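Long-range contacts in histone-lysine N-methyltransferase SETMAR (Homo sapiens, PDB 3F2K), which methylates histone H3 and, through the transposase-derived domain described here, binds DNA in double-strand break repair and replication fork restart: residues 31-36 and 207-211; 18-22 and 214-218; 72-76 and 87-91; 105-109 and 143-149. All coordinates share one frame; numbering follows the deposited sequence. Where two conformers were deposited one is given.

Contact 1: 31-36 and 207-211; sequences LDRIVT and INQLI
Leu31 lies against four residues of helix 202-219, where that helix packs on the central sheet of the RNase H-like transposase domain. Its CB sits 3.8 Å from CG2 of Ile207, and its two methyls then part company. CD1 goes to Ile211, 3.7 Å from CG1, with the amide oxygen of Asn208 nearby, while CD2 faces CD1 of Leu210. A forked leucine suits this place because each branch can settle against a different residue of the helix. Leu210 in turn meets Ile34 tip to tip, CD1 to CD1 at 3.7 Å. Ile207 serves the inner end of the contact: its CG1 stands anti to the carbonyl carbon (chi1 -64°), which carries CD1 toward the start of strand 34-43, 4.3 Å from CG2 of Ile34.

Behind this apolar shell the backbone sets the directions of these side chains. Residues 31-33 form a 3-10 turn closed by Ile34 N on Leu31 O at 3.1 Å; Leu31 and Ile34 both point to the helix, and Val35, next along the strand, points away from it. The strand is held by backbone bonds of Val35 to Ile126 and Leu128. Asn208, at the exposed margin, gives its ND2 to Ala204 O one turn back, and Pro163 and Tyr166 of helix 163-176 cover Leu210.

Thr36 marks the polar limit of the patch, about 7 Å from the side chain of the magnesium ligand Asp38. Its OG1 bonds to Leu128 O, and its methyl CG2 is thereby left to face CD1 of Ile207 at 4.2 Å.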
loop_
_atom_site.group_PDB
_atom_site.type_symbol
_atom_site.label_atom_id
_atom_site.label_comp_id
_atom_site.label_asym_id
_atom_site.label_seq_id
_atom_site.Cartn_x
_atom_site.Cartn_y
_atom_site.Cartn_z
ATOM N N LEU A 31 7.737 10.067 7.559
ATOM C CA LEU A 31 7.156 8.696 7.601
ATOM C C LEU A 31 5.811 8.600 8.293
ATOM O O LEU A 31 4.951 7.834 7.850
ATOM C CB LEU A 31 8.138 7.610 8.146
ATOM C CG LEU A 31 9.447 7.472 7.336
ATOM C CD1 LEU A 31 10.260 6.294 7.804
ATOM C CD2 LEU A 31 9.310 7.331 5.804
ATOM N N ASP A 32 5.663 9.352 9.398
ATOM C CA ASP A 32 4.446 9.405 10.207
ATOM C C ASP A 32 3.208 9.912 9.444
ATOM O O ASP A 32 2.067 9.627 9.871
ATOM C CB ASP A 32 4.690 10.245 11.507
ATOM C CG ASP A 32 4.772 11.794 11.255
ATOM O OD1 ASP A 32 5.564 12.300 10.437
ATOM O OD2 ASP A 32 4.031 12.543 11.936
ATOM N N ARG A 33 3.434 10.635 8.346
ATOM C CA ARG A 33 2.323 11.195 7.553
ATOM C C ARG A 33 1.968 10.268 6.385
ATOM O O ARG A 33 0.941 10.453 5.735
ATOM C CB ARG A 33 2.669 12.607 7.038
ATOM C CG ARG A 33 3.081 13.624 8.179
ATOM C CD ARG A 33 3.887 14.831 7.575
ATOM N NE ARG A 33 3.158 15.433 6.477
ATOM C CZ ARG A 33 3.696 16.216 5.593
ATOM N NH1 ARG A 33 4.986 16.521 5.682
ATOM N NH2 ARG A 33 2.946 16.730 4.609
ATOM N N ILE A 34 2.729 9.193 6.206
ATOM C CA ILE A 34 2.411 8.294 5.049
ATOM C C ILE A 34 1.161 7.473 5.248
ATOM O O ILE A 34 0.980 6.876 6.319
ATOM C CB ILE A 34 3.594 7.329 4.710
ATOM C CG1 ILE A 34 4.740 8.113 4.101
ATOM C CG2 ILE A 34 3.123 6.271 3.585
ATOM C CD1 ILE A 34 6.066 7.348 3.975
ATOM N N VAL A 35 0.298 7.484 4.236
ATOM C CA VAL A 35 -0.779 6.527 4.054
ATOM C C VAL A 35 -0.326 5.701 2.818
ATOM O O VAL A 35 0.119 6.269 1.863
ATOM C CB VAL A 35 -2.109 7.230 3.710
ATOM C CG1 VAL A 35 -3.138 6.201 3.353
ATOM C CG2 VAL A 35 -2.639 7.970 5.026
ATOM N N THR A 36 -0.480 4.397 2.875
ATOM C CA THR A 36 -0.061 3.584 1.784
ATOM C C THR A 36 -1.057 2.476 1.461
ATOM O O THR A 36 -1.843 1.997 2.353
ATOM C CB THR A 36 1.388 3.015 2.077
ATOM O OG1 THR A 36 2.015 2.598 0.853
ATOM C CG2 THR A 36 1.400 1.903 3.129
ATOM N N ILE A 207 6.287 0.556 7.591
ATOM C CA ILE A 207 6.545 1.923 7.216
ATOM C C ILE A 207 8.012 2.224 7.458
ATOM O O ILE A 207 8.730 2.636 6.548
ATOM C CB ILE A 207 5.682 2.924 8.055
ATOM C CG1 ILE A 207 4.209 2.686 7.749
ATOM C CG2 ILE A 207 6.138 4.368 7.792
ATOM C CD1 ILE A 207 3.814 3.055 6.340
ATOM N N ASN A 208 8.431 1.984 8.689
ATOM C CA ASN A 208 9.808 2.333 9.151
ATOM C C ASN A 208 10.954 1.649 8.358
ATOM O O ASN A 208 12.031 2.246 8.123
ATOM C CB ASN A 208 9.860 2.217 10.678
ATOM C CG ASN A 208 9.140 3.399 11.322
ATOM O OD1 ASN A 208 9.589 4.547 11.184
ATOM N ND2 ASN A 208 8.015 3.146 12.023
ATOM N N GLN A 209 10.641 0.475 7.838
ATOM C CA GLN A 209 11.590 -0.256 6.968
ATOM C C GLN A 209 11.908 0.515 5.711
ATOM O O GLN A 209 12.910 0.222 5.109
ATOM C CB GLN A 209 11.068 -1.632 6.619
ATOM C CG GLN A 209 11.419 -2.563 7.763
ATOM C CD GLN A 209 10.882 -3.963 7.613
ATOM O OE1 GLN A 209 10.204 -4.267 6.659
ATOM N NE2 GLN A 209 11.210 -4.833 8.587
ATOM N N LEU A 210 11.072 1.497 5.308
ATOM C CA LEU A 210 11.378 2.233 4.087
ATOM C C LEU A 210 12.789 2.812 4.039
ATOM O O LEU A 210 13.421 2.824 2.943
ATOM C CB LEU A 210 10.372 3.400 3.827
ATOM C CG LEU A 210 8.963 3.030 3.357
ATOM C CD1 LEU A 210 8.039 4.262 3.462
ATOM C CD2 LEU A 210 9.054 2.556 1.856
ATOM N N ILE A 211 13.252 3.389 5.152
ATOM C CA ILE A 211 14.567 4.023 5.143
ATOM C C ILE A 211 15.652 3.021 4.781
ATOM O O ILE A 211 16.499 3.258 3.888
ATOM C CB ILE A 211 14.887 4.666 6.486
ATOM C CG1 ILE A 211 13.781 5.670 6.810
ATOM C CG2 ILE A 211 16.225 5.437 6.387
ATOM C CD1 ILE A 211 13.830 6.791 5.826
#

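Contact 2: 18-22 and 214-218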
loop_
_atom_site.group_PDB
_atom_site.type_symbol
_atom_site.label_atom_id
_atom_site.label_comp_id
_atom_site.label_asym_id
_atom_site.label_seq_id
_atom_site.Cartn_x
_atom_site.Cartn_y
_atom_site.Cartn_z
ATOM N N SER A 18 14.897 6.705 -4.503
ATOM C CA SER A 18 15.423 6.226 -3.219
ATOM C C SER A 18 16.307 7.223 -2.541
ATOM O O SER A 18 16.096 7.555 -1.376
ATOM C CB SER A 18 16.162 4.888 -3.380
ATOM O OG SER A 18 15.173 3.874 -3.658
ATOM N N SER A 19 17.318 7.693 -3.280
ATOM C CA SER A 19 18.285 8.638 -2.727
ATOM C C SER A 19 17.582 9.939 -2.247
ATOM O O SER A 19 17.862 10.458 -1.131
ATOM C CB SER A 19 19.394 8.941 -3.794
ATOM O OG SER A 19 20.239 10.044 -3.368
ATOM N N SER A 20 16.659 10.418 -3.054
ATOM C CA SER A 20 15.923 11.672 -2.796
ATOM C C SER A 20 15.040 11.548 -1.584
ATOM O O SER A 20 15.018 12.470 -0.742
ATOM C CB SER A 20 15.133 12.085 -4.038
ATOM O OG SER A 20 16.036 12.567 -5.007
ATOM N N LEU A 21 14.404 10.381 -1.416
ATOM C CA LEU A 21 13.512 10.136 -0.267
ATOM C C LEU A 21 14.253 9.954 1.029
ATOM O O LEU A 21 13.801 10.438 2.075
ATOM C CB LEU A 21 12.540 8.937 -0.499
ATOM C CG LEU A 21 11.477 9.231 -1.574
ATOM C CD1 LEU A 21 10.505 8.054 -1.825
ATOM C CD2 LEU A 21 10.677 10.547 -1.305
ATOM N N ILE A 22 15.396 9.291 0.983
ATOM C CA ILE A 22 16.211 9.217 2.182
ATOM C C ILE A 22 16.626 10.627 2.638
ATOM O O ILE A 22 16.492 10.910 3.812
ATOM C CB ILE A 22 17.512 8.384 2.015
ATOM C CG1 ILE A 22 17.192 6.983 1.598
ATOM C CG2 ILE A 22 18.289 8.312 3.348
ATOM C CD1 ILE A 22 18.526 6.178 1.088
ATOM N N TRP A 214 15.182 2.027 0.979
ATOM C CA TRP A 214 15.783 3.063 0.106
ATOM C C TRP A 214 17.307 2.974 0.055
ATOM O O TRP A 214 17.934 3.084 -1.044
ATOM C CB TRP A 214 15.341 4.487 0.483
ATOM C CG TRP A 214 13.831 4.654 0.267
ATOM C CD1 TRP A 214 13.041 4.051 -0.653
ATOM C CD2 TRP A 214 12.975 5.497 1.063
ATOM N NE1 TRP A 214 11.697 4.484 -0.492
ATOM C CE2 TRP A 214 11.665 5.399 0.538
ATOM C CE3 TRP A 214 13.211 6.359 2.131
ATOM C CZ2 TRP A 214 10.573 6.091 1.114
ATOM C CZ3 TRP A 214 12.139 7.054 2.695
ATOM C CH2 TRP A 214 10.833 6.909 2.178
ATOM N N GLN A 215 17.908 2.791 1.221
ATOM C CA GLN A 215 19.378 2.755 1.281
ATOM C C GLN A 215 19.950 1.543 0.592
ATOM O O GLN A 215 20.989 1.621 -0.070
ATOM C CB GLN A 215 19.901 2.835 2.730
ATOM C CG GLN A 215 21.461 3.051 2.810
ATOM C CD GLN A 215 21.902 4.300 2.092
ATOM O OE1 GLN A 215 21.437 5.398 2.404
ATOM N NE2 GLN A 215 22.814 4.158 1.113
ATOM N N LYS A 216 19.268 0.426 0.724
ATOM C CA LYS A 216 19.765 -0.813 0.096
ATOM C C LYS A 216 19.685 -0.653 -1.400
ATOM O O LYS A 216 20.589 -1.105 -2.157
ATOM C CB LYS A 216 18.929 -1.995 0.538
ATOM C CG LYS A 216 19.207 -2.462 1.978
ATOM C CD LYS A 216 18.403 -3.715 2.188
ATOM C CE LYS A 216 18.277 -4.052 3.660
ATOM N NZ LYS A 216 17.700 -5.449 3.666
ATOM N N CYS A 217 18.630 0.057 -1.843
ATOM C CA CYS A 217 18.428 0.338 -3.263
ATOM C C CYS A 217 19.557 1.235 -3.767
ATOM O O CYS A 217 20.203 0.903 -4.776
ATOM C CB CYS A 217 17.041 0.951 -3.528
ATOM S SG CYS A 217 16.813 1.367 -5.313
ATOM N N VAL A 218 19.897 2.266 -2.981
ATOM C CA VAL A 218 21.043 3.128 -3.340
ATOM C C VAL A 218 22.357 2.288 -3.371
ATOM O O VAL A 218 23.204 2.433 -4.329
ATOM C CB VAL A 218 21.122 4.333 -2.373
ATOM C CG1 VAL A 218 22.475 5.102 -2.560
ATOM C CG2 VAL A 218 19.907 5.338 -2.637
#
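Trp214 lays one face of its indole against Leu21, while its CB packs on Ile22, where helices 8-27 and 202-219 cross, their local axes 8.7 Å apart and running at 139° to each other. That CB begins the contact, 3.3 Å from CG1 of Ile22, as the two side chains run antiparallel past one another. With CG anti to the carbonyl carbon (chi1 -64°), the ring system is directed at helix 8-27. CG and CD1 pass Ser18, whose small side chain allows the backbones to come close: the CA atoms of Ser18 and Trp214 are 4.6 Å apart. Farther out, the six-membered ring receives CB of Leu21 almost exactly above its centre, 3.5 Å from the centroid, a CH-pi contact. The same leucine's CD1 reaches CZ2 at 3.5 Å, so one side chain follows the ring from the middle to its rim. An alanine at Trp214 would remove this broad face and is likely to leave CB and CD1 of Leu21 without the ring they cover, opening a gap between the two helices.

Back at the helix surface, Ile22 CD1 touches Gln215, whose amide nitrogen is held by Asp219. One turn on, Val218 sets CG2 3.8 Å from CB of Ser19, another small residue that admits a branched one. Ser18 OG bonds back to Arg14 O in its own helix.

The contact joins helix 8-27, near the start of the chain, to helix 202-219, near its end. Phe30, in the loop after helix 8-27, also touches Trp214, and Leu152, just past the edge strand 150-151, touches Leu21.

Contact 3: 72-76 and 87-91; sequences KVMVT and YSFLN
Ser88 O is gripped by two donors: the backbone N of Thr76 at 3.1 Å and a water at 3.2 Å. That water also bonds to Thr76 OG1, so the threonine is tied to one carbonyl twice, directly and through solvent. The return bond, Ser88 N to Thr76 O at 2.9 Å, completes an antiparallel hydrogen-bonded pair. Farther along, Leu90 N binds Met74 O with an angle of 166° at the hydrogen. Beyond this bond a second water bridges Met74 N and Leu90 O, spanning the two segments.

Val75 and Phe89 form the intervening non-hydrogen-bonded pair and project side by side from one face of the sheet. CG2 of Val75, anti to its backbone N, is turned over the phenyl face, 3.9 Å from the centroid in a CH-pi contact. CG2 of Val73 meets CB of Phe89 from the next position on that face. A serine in place of Phe89 would probably leave Val75 CG2 without the ring it covers and open a gap toward helix 184-196, whose Gln184 and Glu188 touch the Phe89 side chain.

The other face carries selenomethionine Met74, with CB and SE each 4.1 Å from CD2 of Leu90, as well as Thr76 and Ser88. Ser88 OG is bonded to Glu104.

Beta-branched valines and threonine suit the extended backbone of these strands. They belong to the hairpin 72-80/83-89, which extends the RNase H-like sheet from strand 34-43, the strand that carries Asp38, and so forms the antiparallel side of the fold common to DDE transposases.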
loop_
_atom_site.group_PDB
_atom_site.type_symbol
_atom_site.label_atom_id
_atom_site.label_comp_id
_atom_site.label_asym_id
_atom_site.label_seq_id
_atom_site.Cartn_x
_atom_site.Cartn_y
_atom_site.Cartn_z
ATOM N N LYS A 72 -11.099 -16.006 -7.239
ATOM C CA LYS A 72 -10.254 -15.022 -6.548
ATOM C C LYS A 72 -11.112 -13.814 -6.233
ATOM O O LYS A 72 -12.169 -13.566 -6.866
ATOM C CB LYS A 72 -9.038 -14.611 -7.426
ATOM C CG LYS A 72 -9.413 -14.106 -8.832
ATOM C CD LYS A 72 -8.206 -13.901 -9.756
ATOM C CE LYS A 72 -8.585 -12.940 -10.930
ATOM N NZ LYS A 72 -9.978 -13.339 -11.563
ATOM N N VAL A 73 -10.662 -13.020 -5.254
ATOM C CA VAL A 73 -11.322 -11.760 -4.975
ATOM C C VAL A 73 -10.178 -10.755 -4.766
ATOM O O VAL A 73 -9.161 -11.093 -4.141
ATOM C CB VAL A 73 -12.292 -11.866 -3.746
ATOM C CG1 VAL A 73 -11.562 -12.407 -2.471
ATOM C CG2 VAL A 73 -13.046 -10.538 -3.471
HETATM N N MSE A 74 -10.335 -9.554 -5.311
HETATM C CA MSE A 74 -9.373 -8.473 -5.075
HETATM C C MSE A 74 -9.654 -7.684 -3.815
HETATM O O MSE A 74 -10.768 -7.244 -3.563
HETATM C CB MSE A 74 -9.339 -7.517 -6.266
HETATM C CG MSE A 74 -8.288 -6.460 -6.140
HETATM SE SE MSE A 74 -8.324 -5.395 -7.789
HETATM C CE MSE A 74 -9.118 -3.781 -7.076
ATOM N N VAL A 75 -8.599 -7.482 -3.036
ATOM C CA VAL A 75 -8.659 -6.630 -1.827
ATOM C C VAL A 75 -7.727 -5.434 -2.052
ATOM O O VAL A 75 -6.709 -5.521 -2.791
ATOM C CB VAL A 75 -8.321 -7.433 -0.524
ATOM C CG1 VAL A 75 -6.836 -7.922 -0.514
ATOM C CG2 VAL A 75 -8.659 -6.610 0.779
ATOM N N THR A 76 -8.085 -4.314 -1.444
ATOM C CA THR A 76 -7.280 -3.111 -1.398
ATOM C C THR A 76 -7.246 -2.796 0.121
ATOM O O THR A 76 -8.268 -2.850 0.833
ATOM C CB THR A 76 -7.886 -1.961 -2.245
ATOM O OG1 THR A 76 -8.143 -2.437 -3.589
ATOM C CG2 THR A 76 -6.908 -0.765 -2.281
ATOM N N TYR A 87 -10.068 -1.108 4.372
ATOM C CA TYR A 87 -9.853 -2.138 3.318
ATOM C C TYR A 87 -11.176 -2.462 2.662
ATOM O O TYR A 87 -12.247 -2.218 3.245
ATOM C CB TYR A 87 -9.203 -3.416 3.878
ATOM C CG TYR A 87 -10.031 -4.153 4.914
ATOM C CD1 TYR A 87 -10.952 -5.146 4.550
ATOM C CD2 TYR A 87 -9.855 -3.882 6.253
ATOM C CE1 TYR A 87 -11.665 -5.833 5.521
ATOM C CE2 TYR A 87 -10.586 -4.551 7.247
ATOM C CZ TYR A 87 -11.480 -5.499 6.873
ATOM O OH TYR A 87 -12.142 -6.143 7.880
ATOM N N SER A 88 -11.143 -3.029 1.467
ATOM C CA SER A 88 -12.419 -3.217 0.739
ATOM C C SER A 88 -12.184 -4.351 -0.243
ATOM O O SER A 88 -11.029 -4.608 -0.651
ATOM C CB SER A 88 -12.861 -1.942 -0.007
ATOM O OG SER A 88 -11.932 -1.514 -0.988
ATOM N N PHE A 89 -13.261 -5.025 -0.593
ATOM C CA PHE A 89 -13.171 -6.133 -1.560
ATOM C C PHE A 89 -13.984 -5.718 -2.774
ATOM O O PHE A 89 -15.004 -5.058 -2.619
ATOM C CB PHE A 89 -13.744 -7.399 -0.933
ATOM C CG PHE A 89 -12.947 -7.865 0.235
ATOM C CD1 PHE A 89 -11.894 -8.749 0.052
ATOM C CD2 PHE A 89 -13.217 -7.400 1.510
ATOM C CE1 PHE A 89 -11.120 -9.176 1.149
ATOM C CE2 PHE A 89 -12.436 -7.843 2.603
ATOM C CZ PHE A 89 -11.406 -8.706 2.405
ATOM N N LEU A 90 -13.458 -6.021 -3.954
ATOM C CA LEU A 90 -14.123 -5.713 -5.215
ATOM C C LEU A 90 -15.274 -6.696 -5.378
ATOM O O LEU A 90 -15.057 -7.933 -5.364
ATOM C CB LEU A 90 -13.112 -5.857 -6.347
ATOM C CG LEU A 90 -13.430 -5.471 -7.794
ATOM C CD1 LEU A 90 -13.507 -3.958 -7.892
ATOM C CD2 LEU A 90 -12.324 -6.078 -8.647
ATOM N N ASN A 91 -16.473 -6.120 -5.474
ATOM C CA ASN A 91 -17.779 -6.806 -5.485
ATOM C C ASN A 91 -18.375 -6.934 -6.887
ATOM O O ASN A 91 -18.041 -6.165 -7.811
ATOM C CB ASN A 91 -18.811 -6.050 -4.627
ATOM C CG ASN A 91 -18.392 -5.902 -3.181
ATOM O OD1 ASN A 91 -18.490 -4.813 -2.624
ATOM N ND2 ASN A 91 -17.921 -6.986 -2.572
HETATM O O HOH W 1 -12.917 -9.304 -6.809
HETATM O O HOH W 2 -10.447 -3.817 -3.714
#

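Contact 4: 105-109 and 143-149; sequences IDEMN and KLNELGY
Tyr149 and Asn109 reach across from either side of the contact and overlap at their ends, with the amide and ring planes 73° apart. Asn109 approaches the rim of the phenol near its plane, and the hydroxyl of Tyr149 donates to OD1 at 2.6 Å, tilted 19° from the carbonyl plane. Selenomethionine Met108, from the same helix as Asn109, comes toward the tyrosine against its direction and meets the same hydroxyl end. Its chain is bent at chi2 and again at chi3, bringing CE to 3.8 Å from CZ of Tyr149 and SE obliquely toward the ring, a Met-aromatic contact.

At the other end of the contact Lys143 and Asp106 cross at about a right angle. The lysine is bent at chi2 and chi3, so NZ turns back to OD2 of Asp106 at 2.7 Å, using the oxygen's anti lone pair. Its aliphatic CG meanwhile passes CG2 of Ile105. Leu144 meets that isoleucine crosswise, CD2 to CG2 at 3.8 Å, and CD1 of Leu147 reaches CB of Asn109 at 3.8 Å. Branched aliphatics thus fill the middle between helices 98-115 and 140-147, whose local axes lie 10.8 Å apart at 28°.

Gly148 ends the second helix in a Schellman motif; its positive phi suits glycine, and the turn brings Tyr149 back toward helix 98-115. Trp78 of the sheet lies against Ile105 and Met108, and Leu127 against Leu144 and Tyr149.

The chemistry is therefore graded: a salt bridge at the partly exposed margin, an apolar middle, and a buried phenol that donates a hydrogen bond to an amide oxygen, which probably fixes both the tyrosine hydroxyl and the rotation of the Asn109 amide.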
loop_
_atom_site.group_PDB
_atom_site.type_symbol
_atom_site.label_atom_id
_atom_site.label_comp_id
_atom_site.label_asym_id
_atom_site.label_seq_id
_atom_site.Cartn_x
_atom_site.Cartn_y
_atom_site.Cartn_z
ATOM N N ILE A 105 -10.770 6.403 -2.078
ATOM C CA ILE A 105 -9.892 7.395 -1.384
ATOM C C ILE A 105 -10.753 8.296 -0.491
ATOM O O ILE A 105 -10.421 8.539 0.659
ATOM C CB ILE A 105 -9.161 8.240 -2.417
ATOM C CG1 ILE A 105 -8.043 7.419 -3.090
ATOM C CG2 ILE A 105 -8.558 9.522 -1.822
ATOM C CD1 ILE A 105 -7.452 8.204 -4.311
ATOM N N ASP A 106 -11.879 8.754 -1.014
ATOM C CA ASP A 106 -12.821 9.557 -0.175
ATOM C C ASP A 106 -13.248 8.782 1.081
ATOM O O ASP A 106 -13.259 9.356 2.192
ATOM C CB ASP A 106 -14.039 9.945 -1.004
ATOM C CG ASP A 106 -14.683 11.181 -0.532
ATOM O OD1 ASP A 106 -15.350 11.120 0.539
ATOM O OD2 ASP A 106 -14.612 12.170 -1.263
ATOM N N GLU A 107 -13.615 7.509 0.935
ATOM C CA GLU A 107 -14.093 6.699 2.084
ATOM C C GLU A 107 -12.927 6.491 3.043
ATOM O O GLU A 107 -13.117 6.646 4.259
ATOM C CB GLU A 107 -14.626 5.340 1.618
ATOM C CG GLU A 107 -15.297 4.540 2.746
ATOM C CD GLU A 107 -15.913 3.219 2.297
ATOM O OE1 GLU A 107 -16.105 3.016 1.080
ATOM O OE2 GLU A 107 -16.213 2.385 3.206
HETATM N N MSE A 108 -11.773 6.103 2.489
HETATM C CA MSE A 108 -10.539 5.935 3.328
HETATM C C MSE A 108 -10.232 7.222 4.142
HETATM O O MSE A 108 -9.882 7.123 5.329
HETATM C CB MSE A 108 -9.338 5.593 2.483
HETATM C CG MSE A 108 -7.965 5.516 3.335
HETATM SE SE MSE A 108 -7.120 7.109 3.469
HETATM C CE MSE A 108 -6.853 7.597 1.585
ATOM N N ASN A 109 -10.301 8.371 3.474
ATOM C CA ASN A 109 -9.999 9.604 4.118
ATOM C C ASN A 109 -10.993 9.894 5.281
ATOM O O ASN A 109 -10.580 10.432 6.333
ATOM C CB ASN A 109 -9.945 10.754 3.108
ATOM C CG ASN A 109 -9.450 12.056 3.746
ATOM O OD1 ASN A 109 -8.319 12.127 4.215
ATOM N ND2 ASN A 109 -10.374 13.079 3.842
ATOM N N LYS A 143 -9.259 14.128 -6.748
ATOM C CA LYS A 143 -9.712 13.774 -5.423
ATOM C C LYS A 143 -8.585 13.999 -4.417
ATOM O O LYS A 143 -8.795 14.516 -3.324
ATOM C CB LYS A 143 -10.142 12.316 -5.420
ATOM C CG LYS A 143 -10.719 11.831 -4.040
ATOM C CD LYS A 143 -11.860 12.718 -3.572
ATOM C CE LYS A 143 -13.064 12.607 -4.480
ATOM N NZ LYS A 143 -14.232 13.240 -3.739
ATOM N N LEU A 144 -7.396 13.537 -4.790
ATOM C CA LEU A 144 -6.218 13.709 -3.951
ATOM C C LEU A 144 -5.967 15.192 -3.738
ATOM O O LEU A 144 -5.814 15.610 -2.573
ATOM C CB LEU A 144 -4.969 13.009 -4.527
ATOM C CG LEU A 144 -5.179 11.456 -4.362
ATOM C CD1 LEU A 144 -4.102 10.694 -5.205
ATOM C CD2 LEU A 144 -5.209 10.905 -2.900
ATOM N N ASN A 145 -6.018 15.993 -4.802
ATOM C CA ASN A 145 -5.759 17.408 -4.634
ATOM C C ASN A 145 -6.833 18.040 -3.680
ATOM O O ASN A 145 -6.491 18.803 -2.754
ATOM C CB ASN A 145 -5.697 18.107 -6.001
ATOM C CG ASN A 145 -5.573 19.635 -5.873
ATOM O OD1 ASN A 145 -6.577 20.369 -6.052
ATOM N ND2 ASN A 145 -4.378 20.112 -5.571
ATOM N N GLU A 146 -8.092 17.704 -3.900
ATOM C CA GLU A 146 -9.209 18.232 -3.142
ATOM C C GLU A 146 -9.189 17.867 -1.678
ATOM O O GLU A 146 -9.513 18.721 -0.862
ATOM C CB GLU A 146 -10.537 17.809 -3.759
ATOM C CG GLU A 146 -10.730 18.433 -5.088
ATOM C CD GLU A 146 -12.125 18.145 -5.640
ATOM O OE1 GLU A 146 -12.774 17.233 -5.110
ATOM O OE2 GLU A 146 -12.547 18.808 -6.617
ATOM N N LEU A 147 -8.673 16.688 -1.339
ATOM C CA LEU A 147 -8.629 16.297 0.053
ATOM C C LEU A 147 -7.345 16.654 0.737
ATOM O O LEU A 147 -7.214 16.381 1.936
ATOM C CB LEU A 147 -8.903 14.803 0.194
ATOM C CG LEU A 147 -10.271 14.273 -0.252
ATOM C CD1 LEU A 147 -10.260 12.802 -0.054
ATOM C CD2 LEU A 147 -11.454 14.921 0.628
ATOM N N GLY A 148 -6.390 17.218 -0.022
ATOM C CA GLY A 148 -5.100 17.710 0.559
ATOM C C GLY A 148 -3.987 16.675 0.639
ATOM O O GLY A 148 -3.078 16.832 1.442
ATOM N N TYR A 149 -4.013 15.656 -0.247
ATOM C CA TYR A 149 -2.943 14.563 -0.256
ATOM C C TYR A 149 -1.801 14.899 -1.191
ATOM O O TYR A 149 -2.008 15.177 -2.374
ATOM C CB TYR A 149 -3.537 13.173 -0.640
ATOM C CG TYR A 149 -4.325 12.463 0.432
ATOM C CD1 TYR A 149 -3.846 11.283 1.025
ATOM C CD2 TYR A 149 -5.630 12.909 0.803
ATOM C CE1 TYR A 149 -4.562 10.630 2.011
ATOM C CE2 TYR A 149 -6.353 12.271 1.806
ATOM C CZ TYR A 149 -5.793 11.128 2.428
ATOM O OH TYR A 149 -6.495 10.487 3.402
#

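In the fold
The four contacts are arranged about one RNase H-like sheet. Contacts 1 and 2 share helix 202-219 and touch where Leu31 CD2 meets Trp214 CH2 at 4.0 Å, so helix 8-27 and the start of strand 34-43 are held by the same helix. Contact 4 reaches contact 1 through Met108 SE, 4.1 Å from Val35 CG1. Contact 3 lies on the other side of the chain's centre from contact 1, yet their strands, 72-80 and 34-43, are sheet neighbours. The magnesium ion bound by Asp38 and Asp130 is about 9 Å from the side chain of Thr76 and about 10 Å from that of Thr36; contact 2 is remote from it.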